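Local coordinates for 231aa long hypothetical protein-L-isoaspartate O-methyltransferase (PDB 1VBF) that probably methylates L-isoaspartyl residues of damaged proteins, with S-adenosyl-L-methionine as methyl donor, as a step in their repair or degradation, at residues I100-K103 with M104-A108. Residues are numbered along the deposited sequence; the frame is centred on the assembly and turned at random.
Sequences INEK and MYNYA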
ATOM      1  N   ILE B 100       1.663  11.381  32.834  1.00 31.86           N
ATOM      2  CA  ILE B 100       0.213  11.279  32.695  1.00 30.73           C
ATOM      3  C   ILE B 100      -0.382   9.946  33.114  1.00 32.33           C
ATOM      4  O   ILE B 100      -1.561   9.863  33.466  1.00 31.57           O
ATOM      5  CB  ILE B 100      -0.224  11.582  31.224  1.00 29.25           C
ATOM      6  CG1 ILE B 100      -1.723  11.835  31.148  1.00 26.73           C
ATOM      7  CG2 ILE B 100       0.087  10.410  30.317  1.00 23.30           C
ATOM      8  CD1 ILE B 100      -2.146  12.457  29.822  1.00 27.47           C
ATOM      9  N   ASN B 101       0.444   8.908  33.079  1.00 34.00           N
ATOM     10  CA  ASN B 101      -0.004   7.563  33.411  1.00 35.35           C
ATOM     11  C   ASN B 101       0.245   7.303  34.874  1.00 36.21           C
ATOM     12  O   ASN B 101       1.376   7.381  35.344  1.00 35.64           O
ATOM     13  CB  ASN B 101       0.737   6.552  32.536  1.00 36.71           C
ATOM     14  CG  ASN B 101       0.372   5.116  32.852  1.00 39.07           C
ATOM     15  OD1 ASN B 101       0.682   4.600  33.927  1.00 41.49           O
ATOM     16  ND2 ASN B 101      -0.281   4.458  31.911  1.00 38.47           N
ATOM     17  N   GLU B 102      -0.823   7.000  35.596  1.00 37.82           N
ATOM     18  CA  GLU B 102      -0.709   6.765  37.016  1.00 40.40           C
ATOM     19  C   GLU B 102       0.206   5.617  37.418  1.00 39.65           C
ATOM     20  O   GLU B 102       1.049   5.795  38.292  1.00 41.32           O
ATOM     21  CB  GLU B 102      -2.096   6.579  37.640  1.00 43.56           C
ATOM     22  CG  GLU B 102      -2.026   6.376  39.158  1.00 50.36           C
ATOM     23  CD  GLU B 102      -3.263   6.849  39.915  1.00 52.31           C
ATOM     24  OE1 GLU B 102      -3.401   6.471  41.103  1.00 54.69           O
ATOM     25  OE2 GLU B 102      -4.081   7.597  39.335  1.00 52.91           O
ATOM     26  N   LYS B 103       0.062   4.448  36.802  1.00 39.02           N
ATOM     27  CA  LYS B 103       0.914   3.319  37.154  1.00 37.92           C
ATOM     28  C   LYS B 103       2.383   3.682  37.004  1.00 39.14           C
ATOM     29  O   LYS B 103       3.205   3.322  37.832  1.00 40.46           O
ATOM     30  CB  LYS B 103       0.584   2.117  36.286  1.00 36.73           C
ATOM     31  CG  LYS B 103      -0.852   1.698  36.411  1.00 37.08           C
ATOM     32  CD  LYS B 103      -1.109   0.375  35.735  1.00 38.78           C
ATOM     33  CE  LYS B 103      -2.569  -0.019  35.824  1.00 38.13           C
ATOM     34  NZ  LYS B 103      -2.971  -0.133  37.248  1.00 43.49           N
HETATM   35  N   MSE B 104       2.704   4.408  35.940  1.00 39.49           N
HETATM   36  CA  MSE B 104       4.059   4.856  35.682  1.00 40.02           C
HETATM   37  C   MSE B 104       4.514   5.829  36.782  1.00 38.52           C
HETATM   38  O   MSE B 104       5.647   5.756  37.267  1.00 37.46           O
HETATM   39  CB  MSE B 104       4.113   5.545  34.315  1.00 45.25           C
HETATM   40  CG  MSE B 104       5.515   5.958  33.872  1.00 52.65           C
HETATM   41 SE   MSE B 104       6.750   4.494  33.418  1.00 65.74          SE
HETATM   42  CE  MSE B 104       5.630   2.942  33.725  1.00 60.55           C
ATOM     43  N   TYR B 105       3.614   6.740  37.151  1.00 36.95           N
ATOM     44  CA  TYR B 105       3.831   7.750  38.191  1.00 35.81           C
ATOM     45  C   TYR B 105       4.191   7.068  39.517  1.00 35.85           C
ATOM     46  O   TYR B 105       5.073   7.521  40.261  1.00 34.53           O
ATOM     47  CB  TYR B 105       2.541   8.563  38.377  1.00 36.72           C
ATOM     48  CG  TYR B 105       2.581   9.600  39.479  1.00 36.36           C
ATOM     49  CD1 TYR B 105       3.355  10.741  39.347  1.00 36.07           C
ATOM     50  CD2 TYR B 105       1.872   9.420  40.671  1.00 36.33           C
ATOM     51  CE1 TYR B 105       3.437  11.675  40.368  1.00 36.03           C
ATOM     52  CE2 TYR B 105       1.946  10.349  41.692  1.00 35.19           C
ATOM     53  CZ  TYR B 105       2.732  11.473  41.531  1.00 35.66           C
ATOM     54  OH  TYR B 105       2.824  12.400  42.532  1.00 36.02           O
ATOM     55  N   ASN B 106       3.483   5.978  39.798  1.00 34.91           N
ATOM     56  CA  ASN B 106       3.693   5.223  41.014  1.00 36.45           C
ATOM     57  C   ASN B 106       5.057   4.554  41.012  1.00 37.98           C
ATOM     58  O   ASN B 106       5.834   4.699  41.963  1.00 37.99           O
ATOM     59  CB  ASN B 106       2.601   4.159  41.189  1.00 36.36           C
ATOM     60  CG  ASN B 106       1.214   4.758  41.429  1.00 37.22           C
ATOM     61  OD1 ASN B 106       1.081   5.839  41.996  1.00 37.83           O
ATOM     62  ND2 ASN B 106       0.175   4.039  41.013  1.00 35.79           N
ATOM     63  N   TYR B 107       5.338   3.819  39.935  1.00 39.24           N
ATOM     64  CA  TYR B 107       6.587   3.092  39.798  1.00 38.78           C
ATOM     65  C   TYR B 107       7.803   3.971  40.059  1.00 40.63           C
ATOM     66  O   TYR B 107       8.766   3.526  40.684  1.00 42.11           O
ATOM     67  CB  TYR B 107       6.667   2.466  38.407  1.00 37.50           C
ATOM     68  CG  TYR B 107       7.992   1.788  38.080  1.00 36.96           C
ATOM     69  CD1 TYR B 107       8.279   0.475  38.497  1.00 36.01           C
ATOM     70  CD2 TYR B 107       8.967   2.470  37.364  1.00 36.15           C
ATOM     71  CE1 TYR B 107       9.514  -0.124  38.194  1.00 33.36           C
ATOM     72  CE2 TYR B 107      10.185   1.890  37.070  1.00 34.65           C
ATOM     73  CZ  TYR B 107      10.459   0.606  37.476  1.00 33.65           C
ATOM     74  OH  TYR B 107      11.688   0.098  37.128  1.00 32.84           O
ATOM     75  N   ALA B 108       7.764   5.222  39.617  1.00 40.75           N
ATOM     76  CA  ALA B 108       8.918   6.099  39.804  1.00 42.13           C
ATOM     77  C   ALA B 108       8.978   6.907  41.087  1.00 42.89           C
ATOM     78  O   ALA B 108      10.049   7.386  41.452  1.00 42.14           O
ATOM     79  CB  ALA B 108       9.049   7.048  38.619  1.00 42.64           C
TER
HETATM   80  O   HOH W   1      -1.107   7.235  42.063  1.00 56.92           O
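An asparagine N-cap opens helix 102-109, just after strand 94-99: OD1 of N101 accepts the backbone N-H of M104 at 2.9 Å. The bond is nearly straight at the hydrogen (163°), although its donor stands somewhat out of the amide plane. With CG anti to the backbone N (chi1 178°), the short side chain of N101 folds back on the first turn, where OD1 takes the place of a missing backbone carbonyl; this is why asparagine suits the position. With an alanine here the acceptor is gone, and the N-H of M104 would probably be left without its capping partner, the start of the helix less firmly fixed. The i to i+4 backbone bonds of the helix begin at once, N101 O accepting Y105 N at 2.9 Å, and continue from N106 N to E102 O and from Y107 N to K103 O. One turn apart, CG of E102 lies 3.7 Å from ND2 of N106, their carboxylate and amide planes nearly perpendicular, while a water donates to both E102 OE1 and N106 OD1. The buried selenomethionine M104 packs against I47 and L48, as a long apolar chain can, whereas K103 reaches a neighbouring subunit, making a cation-pi contact with its Y36. Such a capped first turn belongs here to the beta-alpha-beta unit of strands 94-99 and 118-122 in the Rossmann-like methyltransferase fold.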